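Local coordinates for protein particle-associated lyase (PDB 4Y9V) that probably serves as a phage tailspike that binds and cleaves the capsular polysaccharide of Acinetobacter baumannii by a lyase reaction, at residues Y162-R166 with A379-G383; I408-Q412 with S442-E447. All blocks are in the same frame, centred on the assembly; numbering follows the deposited sequence.

How the interactions relate
Interaction 1 sets a loop of the Ig-like domain (162-166) against a loop of the pectin lyase-like part (379-383), and interaction 2 joins the end of strand 405-409 and the residues after it (408-412) to a loop (442-447). Their centres lie about 12 Å apart and they touch directly: Tyr165 OH is 3.0 Å from Glu410 N, a probable hydrogen bond, and Pro164 CG packs 3.4 Å from Lys411 CB. The loop 162-166 thus touches both 379-383 and 408-412, which follow neighbouring parallel strands. Interaction 1 reaches the glycan pocket through Arg166, which donates one hydrogen bond to the bound uronic acid sugar; in interaction 2 the side chain of Glu410 is about 13 Å from that sugar.

Interaction 1 (Y162-R166 with A379-G383). Unlike the reference sequence in segment 379-383: Glu380 (reference Lys). With 49S (2-acetamido-2-deoxy-beta-D-mannopyranuronic acid), chain B; EDO (1,2-ethanediol), chain D; SO4 (sulfate ion), chain K.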
ATOM      1  N   TYR A 162     -22.288 -21.101   2.650  1.00  5.02           N
ATOM      2  CA  TYR A 162     -21.098 -20.293   2.878  1.00  5.07           C
ATOM      3  C   TYR A 162     -20.991 -19.849   4.356  1.00  5.09           C
ATOM      4  O   TYR A 162     -19.944 -19.994   4.965  1.00  6.35           O
ATOM      5  CB  TYR A 162     -21.046 -19.050   1.953  1.00  5.19           C
ATOM      6  CG  TYR A 162     -19.787 -18.237   2.137  1.00  5.00           C
ATOM      7  CD1 TYR A 162     -18.587 -18.671   1.634  1.00  5.19           C
ATOM      8  CD2 TYR A 162     -19.803 -17.033   2.834  1.00  5.20           C
ATOM      9  CE1 TYR A 162     -17.406 -17.925   1.803  1.00  5.38           C
ATOM     10  CE2 TYR A 162     -18.654 -16.296   3.009  1.00  5.43           C
ATOM     11  CZ  TYR A 162     -17.457 -16.730   2.501  1.00  5.34           C
ATOM     12  OH  TYR A 162     -16.348 -15.959   2.731  1.00  6.25           O
ATOM     13  N   SER A 163     -22.056 -19.280   4.904  1.00  5.60           N
ATOM     14  CA  SER A 163     -22.022 -18.743   6.252  1.00  5.59           C
ATOM     15  C   SER A 163     -23.319 -19.017   6.974  1.00  5.68           C
ATOM     16  O   SER A 163     -24.391 -18.967   6.380  1.00  5.93           O
ATOM     17  CB  SER A 163     -21.795 -17.240   6.183  1.00  5.85           C
ATOM     18  OG  SER A 163     -22.128 -16.603   7.417  1.00  6.36           O
ATOM     19  N   PRO A 164     -23.226 -19.249   8.302  1.00  6.08           N
ATOM     20  CA  PRO A 164     -24.403 -19.521   9.105  1.00  6.25           C
ATOM     21  C   PRO A 164     -25.227 -18.293   9.441  1.00  5.71           C
ATOM     22  O   PRO A 164     -26.298 -18.409  10.063  1.00  6.81           O
ATOM     23  CB  PRO A 164     -23.809 -20.168  10.372  1.00  7.12           C
ATOM     24  CG  PRO A 164     -22.472 -19.415  10.523  1.00  7.56           C
ATOM     25  CD  PRO A 164     -21.973 -19.369   9.088  1.00  6.95           C
ATOM     26  N   TYR A 165     -24.770 -17.085   9.082  1.00  5.62           N
ATOM     27  CA  TYR A 165     -25.450 -15.888   9.537  1.00  5.76           C
ATOM     28  C   TYR A 165     -26.737 -15.562   8.787  1.00  5.84           C
ATOM     29  O   TYR A 165     -27.641 -14.942   9.368  1.00  6.75           O
ATOM     30  CB  TYR A 165     -24.482 -14.666   9.533  1.00  6.24           C
ATOM     31  CG  TYR A 165     -23.579 -14.714  10.756  1.00  5.95           C
ATOM     32  CD1 TYR A 165     -22.386 -15.415  10.726  1.00  6.08           C
ATOM     33  CD2 TYR A 165     -23.980 -14.128  11.939  1.00  6.61           C
ATOM     34  CE1 TYR A 165     -21.597 -15.497  11.880  1.00  5.98           C
ATOM     35  CE2 TYR A 165     -23.201 -14.212  13.078  1.00  6.99           C
ATOM     36  CZ  TYR A 165     -22.021 -14.901  13.060  1.00  6.15           C
ATOM     37  OH  TYR A 165     -21.283 -14.991  14.215  1.00  7.03           O
ATOM     38  N   ARG A 166     -26.812 -15.874   7.480  1.00  5.34           N
ATOM     39  CA  ARG A 166     -28.014 -15.571   6.697  1.00  5.55           C
ATOM     40  C   ARG A 166     -28.218 -16.715   5.715  1.00  5.61           C
ATOM     41  O   ARG A 166     -27.265 -17.246   5.160  1.00  5.49           O
ATOM     42  CB  ARG A 166     -27.887 -14.241   5.934  1.00  5.66           C
ATOM     43  CG  ARG A 166     -27.605 -13.047   6.816  1.00  5.85           C
ATOM     44  CD  ARG A 166     -27.724 -11.723   6.089  1.00  5.68           C
ATOM     45  NE  ARG A 166     -27.184 -10.642   6.901  1.00  6.00           N
ATOM     46  CZ  ARG A 166     -27.213  -9.377   6.538  1.00  5.93           C
ATOM     47  NH1 ARG A 166     -27.803  -9.019   5.403  1.00  6.43           N
ATOM     48  NH2 ARG A 166     -26.602  -8.458   7.288  1.00  7.15           N
ATOM     49  N   ALA A 379     -19.244  -8.662  12.978  1.00  7.27           N
ATOM     50  CA  ALA A 379     -20.560  -9.125  13.401  1.00  9.83           C
ATOM     51  C   ALA A 379     -21.074 -10.325  12.640  1.00  6.37           C
ATOM     52  O   ALA A 379     -22.054 -10.922  13.118  1.00  6.87           O
ATOM     53  CB  ALA A 379     -21.594  -8.033  13.161  1.00 24.07           C
ATOM     54  N   GLU A 380     -20.455 -10.728  11.526  1.00  5.60           N
ATOM     55  CA  GLU A 380     -20.831 -11.972  10.843  1.00  5.24           C
ATOM     56  C   GLU A 380     -19.560 -12.787  10.545  1.00  5.40           C
ATOM     57  O   GLU A 380     -19.304 -13.140   9.390  1.00  5.79           O
ATOM     58  CB  GLU A 380     -21.652 -11.698   9.574  1.00  5.34           C
ATOM     59  CG  GLU A 380     -22.994 -11.040   9.864  1.00  5.86           C
ATOM     60  CD  GLU A 380     -23.919 -10.942   8.646  1.00  5.63           C
ATOM     61  OE1 GLU A 380     -23.438 -10.633   7.544  1.00  6.45           O
ATOM     62  OE2 GLU A 380     -25.136 -11.188   8.808  1.00  7.41           O
ATOM     63  N   PRO A 381     -18.724 -13.082  11.553  1.00  5.66           N
ATOM     64  CA  PRO A 381     -17.470 -13.743  11.249  1.00  6.07           C
ATOM     65  C   PRO A 381     -17.626 -15.202  10.839  1.00  5.66           C
ATOM     66  O   PRO A 381     -18.326 -15.982  11.480  1.00  6.44           O
ATOM     67  CB  PRO A 381     -16.686 -13.676  12.580  1.00  7.18           C
ATOM     68  CG  PRO A 381     -17.762 -13.560  13.637  1.00  7.23           C
ATOM     69  CD  PRO A 381     -18.854 -12.739  12.971  1.00  6.40           C
ATOM     70  N   ARG A 382     -16.892 -15.574   9.803  1.00  6.34           N
ATOM     71  CA  ARG A 382     -16.779 -16.955   9.328  1.00  6.02           C
ATOM     72  C   ARG A 382     -15.453 -17.580   9.689  1.00  5.75           C
ATOM     73  O   ARG A 382     -15.388 -18.773  10.050  1.00  6.48           O
ATOM     74  CB  ARG A 382     -17.022 -16.974   7.818  1.00  6.34           C
ATOM     75  CG  ARG A 382     -16.955 -18.346   7.191  1.00  6.69           C
ATOM     76  CD  ARG A 382     -17.288 -18.234   5.704  1.00  7.24           C
ATOM     77  NE  ARG A 382     -17.218 -19.486   4.987  1.00  7.39           N
ATOM     78  CZ  ARG A 382     -16.180 -19.954   4.414  1.00 10.53           C
ATOM     79  NH1 ARG A 382     -14.980 -19.359   4.549  1.00 17.12           N
ATOM     80  NH2 ARG A 382     -16.251 -21.076   3.749  1.00 16.91           N
ATOM     81  N   GLY A 383     -14.367 -16.817   9.595  1.00  6.74           N
ATOM     82  CA  GLY A 383     -13.057 -17.313   9.920  1.00  8.55           C
ATOM     83  C   GLY A 383     -12.017 -16.695   8.999  1.00  6.51           C
ATOM     84  O   GLY A 383     -12.355 -16.073   7.993  1.00  7.94           O
TER
HETATM   85  C8  49S B   1     -25.797  -9.357   1.859  1.00  6.02           C
HETATM   86  C7  49S B   1     -26.498  -8.043   1.588  1.00  5.48           C
HETATM   87  O7  49S B   1     -25.928  -7.128   0.956  1.00  5.81           O
HETATM   88  N2  49S B   1     -27.749  -7.928   2.061  1.00  5.46           N
HETATM   89  C2  49S B   1     -28.538  -6.718   1.948  1.00  5.40           C
HETATM   90  C3  49S B   1     -29.647  -6.838   0.900  1.00  5.63           C
HETATM   91  O3  49S B   1     -29.103  -7.127  -0.389  1.00  6.07           O
HETATM   92  C1  49S B   1     -29.171  -6.401   3.289  1.00  5.48           C
HETATM   93  O1  49S B   1     -28.227  -6.324   4.317  1.00  5.80           O
HETATM   94  O5  49S B   1     -30.051  -7.464   3.658  1.00  5.65           O
HETATM   95  C5  49S B   1     -31.179  -7.527   2.767  1.00  5.87           C
HETATM   96  C6  49S B   1     -32.129  -8.588   3.284  1.00  6.62           C
HETATM   97  O6A 49S B   1     -31.652  -9.681   3.678  1.00  7.19           O
HETATM   98  O6B 49S B   1     -33.353  -8.305   3.262  1.00  8.09           O
HETATM   99  C4  49S B   1     -30.713  -7.837   1.343  1.00  5.64           C
HETATM  100  O4  49S B   1     -31.926  -7.732   0.589  1.00  6.29           O
HETATM  101  C1  EDO D 802     -13.738 -16.133   5.124  1.00  8.47           C
HETATM  102  O1  EDO D 802     -14.197 -17.022   6.054  1.00  9.63           O
HETATM  103  C2  EDO D 802     -12.390 -16.482   4.581  1.00  8.61           C
HETATM  104  O2  EDO D 802     -12.479 -17.615   3.737  1.00 11.29           O
HETATM  105  S   SO4 K 809     -26.533  -4.166   6.767  0.80  6.01           S
HETATM  106  O1  SO4 K 809     -26.639  -5.601   6.561  1.00  8.21           O
HETATM  107  O2  SO4 K 809     -25.222  -3.851   7.361  1.00  9.44           O
HETATM  108  O3  SO4 K 809     -27.612  -3.794   7.698  1.00  9.85           O
HETATM  109  O4  SO4 K 809     -26.674  -3.356   5.533  1.00  7.53           O
HETATM  110  O   HOH W   1     -20.073 -14.989   7.561  1.00  7.05           O
HETATM  111  O   HOH W   2     -19.235 -16.673  14.037  1.00  7.50           O
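Tyr162 meets Arg382 twice. Its carbonyl O accepts from Arg382 NE at 2.8 Å, and its ring carries the guanidinium flat on one face, planes 3° apart and centres 4.1 Å apart, an off-centre cation-pi stack continued by CD over the face. Arg382 extends to this place with CG anti to its own N (chi1 -179°), and its NH1 binds an ethanediol that also bonds to Gly383 O. The phenol OH of Tyr162 goes to Glu341. Ser163 OG closes an ST turn by accepting from Tyr165 N, and reaches Glu380 O through a water. Tyr165 lays one ring face under Glu380, whose CA sits 3.6 Å from the centroid, almost on the ring normal; a second water ties Tyr165 OH to Pro381 O, and the same OH is hydrogen-bonded to Glu410 N. Arg166 forms a salt bridge, NE to the syn side of Glu380 OE2 at 2.9 Å, the two planes 68° apart. Its NH1 donates to O1 of the bound mannuronic acid derivative (2.9 Å) and its NH2 to a sulfate, like the ethanediol probably from the crystallisation liquor. Glu380, a lysine in the reference sequence, is also held through OE1 by Tyr169 OH and Gly338 N, consistent with its holding Arg166, a glycan-pocket residue, in place. The loop between strands 151-156 and 172-181 is thus fastened to that linking strands 376-378 and 384-389.

Interaction 2 (I408-Q412 with S442-E447); sequences IIEKQ and SNALNE
Ser442 N donates to Ile409 O at 2.9 Å in a nearly straight hydrogen bond (172°). Beside this bond, in the conformer given, Glu410 CG lies 3.8 Å from Ser442 CB. Leu445 fills the middle: its CB lies 3.7 Å from Glu410 O, while CD2 reaches the Lys411 backbone, 3.8 Å from its carbonyl C. At the far end Gln412 NE2 donates to Glu447 OE2 (2.9 Å, 172°), approaching on the anti side and out of the carboxylate plane. Gln412 bends at chi2 (-72°) to bring its amide there; the same NE2 also donates to Ala448 O, and OE1 accepts from Thr450 N, so both ends of the amide are fixed. Further out, Ser442 OG accepts from Ala444 N in an ST turn, within a type I turn from Ser442 to Leu445 closed by Leu445 N to Ser442 O. Arg481 binds the carbonyls of Ser442 and Asn443, and Gln441 NE2 those of Leu445 and Glu447. Ile409 and Ser442 lie where parallel neighbours 405-409 and 435-441 run out into loops, the stacking of successive coils expected of a right-handed pectin lyase-like beta-helix.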
ATOM      1  N   ILE A 408     -18.318 -10.261  17.813  1.00  5.58           N
ATOM      2  CA  ILE A 408     -19.272 -11.095  18.531  1.00  5.89           C
ATOM      3  C   ILE A 408     -19.499 -12.348  17.698  1.00  5.51           C
ATOM      4  O   ILE A 408     -19.897 -12.307  16.559  1.00  7.53           O
ATOM      5  CB  ILE A 408     -20.622 -10.385  18.731  1.00  7.93           C
ATOM      6  CG1 ILE A 408     -20.450  -9.040  19.435  1.00  9.36           C
ATOM      7  CG2 ILE A 408     -21.584 -11.329  19.425  1.00 11.00           C
ATOM      8  CD1 ILE A 408     -20.019  -9.099  20.869  1.00  9.86           C
ATOM      9  N   ILE A 409     -19.189 -13.501  18.328  1.00  5.73           N
ATOM     10  CA  ILE A 409     -19.330 -14.796  17.669  1.00  5.73           C
ATOM     11  C   ILE A 409     -20.658 -15.387  18.077  1.00  5.54           C
ATOM     12  O   ILE A 409     -20.837 -15.857  19.213  1.00  6.60           O
ATOM     13  CB  ILE A 409     -18.150 -15.713  18.024  1.00  6.26           C
ATOM     14  CG1 ILE A 409     -16.833 -15.088  17.547  1.00  7.71           C
ATOM     15  CG2 ILE A 409     -18.342 -17.079  17.416  1.00  6.88           C
ATOM     16  CD1 ILE A 409     -15.589 -15.793  18.062  1.00  8.86           C
ATOM     17  N   GLU A 410     -21.641 -15.393  17.175  0.53  6.21           N
ATOM     18  CA  GLU A 410     -22.956 -15.927  17.482  0.53  6.64           C
ATOM     19  C   GLU A 410     -23.234 -17.276  16.836  0.53  6.13           C
ATOM     20  O   GLU A 410     -24.253 -17.911  17.106  0.53  7.96           O
ATOM     21  CB  GLU A 410     -24.053 -14.988  17.011  0.53 10.13           C
ATOM     22  CG  GLU A 410     -24.078 -13.596  17.467  0.53 12.83           C
ATOM     23  CD  GLU A 410     -24.994 -12.603  16.719  0.53 12.86           C
ATOM     24  OE1 GLU A 410     -25.449 -12.878  15.562  0.53 20.29           O
ATOM     25  OE2 GLU A 410     -25.111 -11.542  17.344  0.53 18.75           O
ATOM     26  N   LYS A 411     -22.322 -17.726  15.972  1.00  6.79           N
ATOM     27  CA  LYS A 411     -22.442 -18.981  15.242  1.00  6.71           C
ATOM     28  C   LYS A 411     -21.085 -19.658  15.244  1.00  6.59           C
ATOM     29  O   LYS A 411     -20.061 -18.980  15.319  1.00  6.92           O
ATOM     30  CB  LYS A 411     -22.880 -18.723  13.791  1.00  7.24           C
ATOM     31  CG  LYS A 411     -24.182 -18.028  13.628  1.00  8.36           C
ATOM     32  CD  LYS A 411     -25.376 -18.798  14.048  1.00 10.65           C
ATOM     33  CE  LYS A 411     -26.663 -18.084  13.712  1.00 14.59           C
ATOM     34  NZ  LYS A 411     -27.873 -18.860  14.110  1.00 24.14           N
ATOM     35  N   GLN A 412     -21.057 -20.953  15.068  1.00  6.91           N
ATOM     36  CA  GLN A 412     -19.798 -21.633  14.885  1.00  7.03           C
ATOM     37  C   GLN A 412     -19.046 -20.997  13.730  1.00  6.74           C
ATOM     38  O   GLN A 412     -19.595 -20.737  12.655  1.00  7.17           O
ATOM     39  CB  GLN A 412     -20.005 -23.121  14.627  1.00  7.32           C
ATOM     40  CG  GLN A 412     -20.569 -23.899  15.800  1.00  8.03           C
ATOM     41  CD  GLN A 412     -19.570 -24.098  16.923  1.00  7.67           C
ATOM     42  OE1 GLN A 412     -18.354 -23.899  16.782  1.00  8.38           O
ATOM     43  NE2 GLN A 412     -20.089 -24.516  18.053  1.00  8.88           N
ATOM     44  N   SER A 442     -21.247 -14.910  21.897  1.00  5.85           N
ATOM     45  CA  SER A 442     -22.589 -14.543  22.313  1.00  6.59           C
ATOM     46  C   SER A 442     -23.156 -15.575  23.294  1.00  6.00           C
ATOM     47  O   SER A 442     -22.996 -16.765  23.116  1.00  6.72           O
ATOM     48  CB  SER A 442     -23.491 -14.540  21.075  1.00  8.05           C
ATOM     49  OG  SER A 442     -24.800 -14.210  21.457  1.00  9.02           O
ATOM     50  N   ASN A 443     -23.937 -15.070  24.252  1.00  6.53           N
ATOM     51  CA  ASN A 443     -24.703 -16.000  25.083  1.00  6.63           C
ATOM     52  C   ASN A 443     -25.688 -16.798  24.264  1.00  7.26           C
ATOM     53  O   ASN A 443     -26.067 -17.918  24.690  1.00  8.59           O
ATOM     54  CB  ASN A 443     -25.392 -15.258  26.233  1.00  7.44           C
ATOM     55  CG  ASN A 443     -24.395 -14.991  27.338  1.00  7.51           C
ATOM     56  OD1 ASN A 443     -23.603 -15.892  27.682  1.00 10.86           O
ATOM     57  ND2 ASN A 443     -24.388 -13.840  27.938  1.00  8.60           N
ATOM     58  N   ALA A 444     -26.100 -16.329  23.088  1.00  7.15           N
ATOM     59  CA  ALA A 444     -27.044 -17.080  22.245  1.00  8.69           C
ATOM     60  C   ALA A 444     -26.395 -18.290  21.614  1.00  8.51           C
ATOM     61  O   ALA A 444     -27.126 -19.126  21.109  1.00 11.40           O
ATOM     62  CB  ALA A 444     -27.613 -16.137  21.183  1.00 10.86           C
ATOM     63  N   LEU A 445     -25.062 -18.400  21.557  1.00  7.87           N
ATOM     64  CA  LEU A 445     -24.390 -19.572  21.068  1.00  7.58           C
ATOM     65  C   LEU A 445     -24.140 -20.456  22.308  1.00  7.59           C
ATOM     66  O   LEU A 445     -23.144 -20.288  23.019  1.00  7.85           O
ATOM     67  CB  LEU A 445     -23.095 -19.249  20.329  1.00  7.66           C
ATOM     68  CG  LEU A 445     -22.390 -20.466  19.749  1.00  8.41           C
ATOM     69  CD1 LEU A 445     -23.260 -21.230  18.745  1.00  9.22           C
ATOM     70  CD2 LEU A 445     -21.109 -20.035  19.068  1.00  9.07           C
ATOM     71  N   ASN A 446     -25.088 -21.305  22.624  0.85  8.88           N
ATOM     72  CA  ASN A 446     -25.076 -22.057  23.890  0.85  8.91           C
ATOM     73  C   ASN A 446     -24.449 -23.430  23.646  0.85  9.04           C
ATOM     74  O   ASN A 446     -25.058 -24.481  23.869  0.85 10.43           O
ATOM     75  CB  ASN A 446     -26.457 -22.162  24.500  0.85 10.83           C
ATOM     76  CG  ASN A 446     -26.387 -22.730  25.927  0.85 11.93           C
ATOM     77  OD1 ASN A 446     -25.349 -22.853  26.601  0.85 12.08           O
ATOM     78  ND2 ASN A 446     -27.571 -23.159  26.334  0.85 19.41           N
ATOM     79  N   GLU A 447     -23.197 -23.414  23.194  1.00  8.61           N
ATOM     80  CA  GLU A 447     -22.364 -24.590  22.963  1.00  9.22           C
ATOM     81  C   GLU A 447     -20.925 -24.111  22.831  1.00  8.00           C
ATOM     82  O   GLU A 447     -20.689 -22.958  22.509  1.00  8.45           O
ATOM     83  CB  GLU A 447     -22.809 -25.396  21.782  1.00 11.32           C
ATOM     84  CG  GLU A 447     -22.719 -24.634  20.496  1.00 12.79           C
ATOM     85  CD  GLU A 447     -23.334 -25.356  19.343  1.00 15.80           C
ATOM     86  OE1 GLU A 447     -24.311 -26.090  19.523  1.00 26.46           O
ATOM     87  OE2 GLU A 447     -22.864 -25.206  18.206  1.00 13.05           O
TER
HETATM   88  O   HOH W   3     -25.307 -11.615  20.788  1.00 29.13           O